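Local structure of DNA/RNA-binding protein Alba (Thermoplasma volcanium, 4Z9E) at residues 33-38 / 67-72. The protein probably binds double-stranded DNA tightly but without sequence specificity and takes part in compacting the archaeal chromosome. Numbering follows the deposited sequence.
Sequences IIKARG and DTETLQ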
loop_
_atom_site.group_PDB
_atom_site.type_symbol
_atom_site.label_atom_id
_atom_site.label_comp_id
_atom_site.label_asym_id
_atom_site.label_seq_id
_atom_site.Cartn_x
_atom_site.Cartn_y
_atom_site.Cartn_z
ATOM N N ILE A 33 14.761 -0.559 1.944
ATOM C CA ILE A 33 13.698 -0.061 1.103
ATOM C C ILE A 33 13.051 -1.215 0.354
ATOM O O ILE A 33 13.707 -1.920 -0.416
ATOM C CB ILE A 33 14.249 0.872 0.004
ATOM C CG1 ILE A 33 15.107 2.017 0.583
ATOM C CG2 ILE A 33 13.123 1.336 -0.921
ATOM C CD1 ILE A 33 14.340 3.191 1.158
ATOM N N ILE A 34 11.750 -1.372 0.532
ATOM C CA ILE A 34 11.002 -2.317 -0.273
ATOM C C ILE A 34 10.164 -1.525 -1.281
ATOM O O ILE A 34 9.476 -0.568 -0.908
ATOM C CB ILE A 34 10.079 -3.170 0.617
ATOM C CG1 ILE A 34 10.907 -3.906 1.674
ATOM C CG2 ILE A 34 9.259 -4.127 -0.231
ATOM C CD1 ILE A 34 10.132 -4.258 2.928
ATOM N N LYS A 35 10.199 -1.946 -2.539
ATOM C CA LYS A 35 9.562 -1.218 -3.633
ATOM C C LYS A 35 8.756 -2.163 -4.510
ATOM O O LYS A 35 9.234 -3.227 -4.858
ATOM C CB LYS A 35 10.629 -0.493 -4.471
ATOM C CG LYS A 35 10.086 0.366 -5.608
ATOM C CD LYS A 35 9.762 1.807 -5.183
ATOM C CE LYS A 35 8.506 2.358 -5.876
ATOM N NZ LYS A 35 8.433 2.079 -7.344
ATOM N N ALA A 36 7.530 -1.773 -4.862
ATOM C CA ALA A 36 6.692 -2.556 -5.757
ATOM C C ALA A 36 5.724 -1.674 -6.554
ATOM O O ALA A 36 5.425 -0.555 -6.146
ATOM C CB ALA A 36 5.900 -3.592 -4.959
ATOM N N ARG A 37 5.192 -2.217 -7.648
ATOM C CA ARG A 37 4.295 -1.521 -8.551
ATOM C C ARG A 37 3.088 -2.397 -8.869
ATOM O O ARG A 37 3.201 -3.626 -8.957
ATOM C CB ARG A 37 4.988 -1.250 -9.895
ATOM C CG ARG A 37 6.267 -0.444 -9.866
ATOM C CD ARG A 37 6.467 0.127 -11.260
ATOM N NE ARG A 37 7.824 -0.022 -11.758
ATOM C CZ ARG A 37 8.322 -1.157 -12.250
ATOM N NH1 ARG A 37 7.575 -2.255 -12.292
ATOM N NH2 ARG A 37 9.577 -1.197 -12.694
ATOM N N GLY A 38 1.947 -1.750 -9.104
ATOM C CA GLY A 38 0.752 -2.438 -9.561
ATOM C C GLY A 38 0.212 -3.457 -8.568
ATOM O O GLY A 38 0.112 -3.188 -7.385
ATOM N N ASP A 67 3.181 6.616 -4.895
ATOM C CA ASP A 67 3.315 7.422 -6.121
ATOM C C ASP A 67 2.611 6.771 -7.301
ATOM O O ASP A 67 2.057 5.673 -7.201
ATOM C CB ASP A 67 4.784 7.600 -6.537
ATOM C CG ASP A 67 5.618 8.301 -5.494
ATOM O OD1 ASP A 67 5.136 9.311 -4.940
ATOM O OD2 ASP A 67 6.774 7.858 -5.246
ATOM N N THR A 68 2.654 7.474 -8.423
ATOM C CA THR A 68 2.252 6.940 -9.715
ATOM C C THR A 68 3.448 7.040 -10.662
ATOM O O THR A 68 4.183 8.018 -10.652
ATOM C CB THR A 68 1.046 7.720 -10.260
ATOM O OG1 THR A 68 0.041 7.747 -9.257
ATOM C CG2 THR A 68 0.441 7.063 -11.468
ATOM N N GLU A 69 3.654 6.007 -11.457
ATOM C CA GLU A 69 4.750 5.989 -12.412
ATOM C C GLU A 69 4.190 5.898 -13.820
ATOM O O GLU A 69 3.218 5.184 -14.060
ATOM C CB GLU A 69 5.714 4.841 -12.104
ATOM C CG GLU A 69 6.476 5.042 -10.793
ATOM C CD GLU A 69 7.468 3.919 -10.465
ATOM O OE1 GLU A 69 7.902 3.166 -11.386
ATOM O OE2 GLU A 69 7.826 3.796 -9.267
ATOM N N THR A 70 4.787 6.654 -14.738
ATOM C CA THR A 70 4.269 6.769 -16.115
ATOM C C THR A 70 4.747 5.606 -16.964
ATOM O O THR A 70 5.892 5.166 -16.825
ATOM C CB THR A 70 4.669 8.108 -16.794
ATOM O OG1 THR A 70 4.621 9.181 -15.839
ATOM C CG2 THR A 70 3.734 8.443 -17.978
ATOM N N LEU A 71 3.860 5.110 -17.828
ATOM C CA LEU A 71 4.180 4.000 -18.744
ATOM C C LEU A 71 4.086 4.381 -20.228
ATOM O O LEU A 71 3.226 5.169 -20.621
ATOM C CB LEU A 71 3.299 2.783 -18.443
ATOM C CG LEU A 71 3.588 2.127 -17.085
ATOM C CD1 LEU A 71 2.894 0.767 -17.020
ATOM C CD2 LEU A 71 5.087 1.994 -16.788
ATOM N N GLN A 72 4.980 3.831 -21.047
ATOM C CA GLN A 72 4.887 4.012 -22.503
ATOM C C GLN A 72 3.470 3.595 -22.934
ATOM O O GLN A 72 2.909 2.634 -22.417
ATOM C CB GLN A 72 5.996 3.231 -23.253
ATOM C CG GLN A 72 5.951 1.701 -23.138
ATOM C CD GLN A 72 6.684 1.115 -21.921
ATOM O OE1 GLN A 72 6.769 1.723 -20.839
ATOM N NE2 GLN A 72 7.204 -0.097 -22.098
#
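The carboxylate of E69 bridges K35 and R37, one oxygen to each, in two salt bridges. K35 and E69 reach for one another from opposite directions. NZ of K35 donates a hydrogen bond to OE2 of E69 at 2.6 Å, on the syn side and 21° out of the carboxylate plane. The lysine chain starts with CG anti to the backbone N, then bends at its later torsions to bring the ammonium to the acid. This is the close half of the contact. OE2 also has a weak hydrogen bond with S82 of strand 80-88, whose side chain K35 touches.

R37 makes the looser half. Its NE meets OE1 of E69 at 3.2 Å, in a weak bond with a bent N-H...O angle of 130°. OE1 lies at the guanidinium edge, in its plane, while the guanidinium and carboxylate planes stand nearly perpendicular, 86° apart. R37 is exposed, and the backbones stay well apart, with CA of R37 8.5 Å from CA of E69.

Strands 31-37 and 60-69 are not neighbours; strand 80-88 runs between them. The arrangement is a surface salt-bridge network that spans strand 80-88 in the mixed four-stranded sheet of the Alba fold.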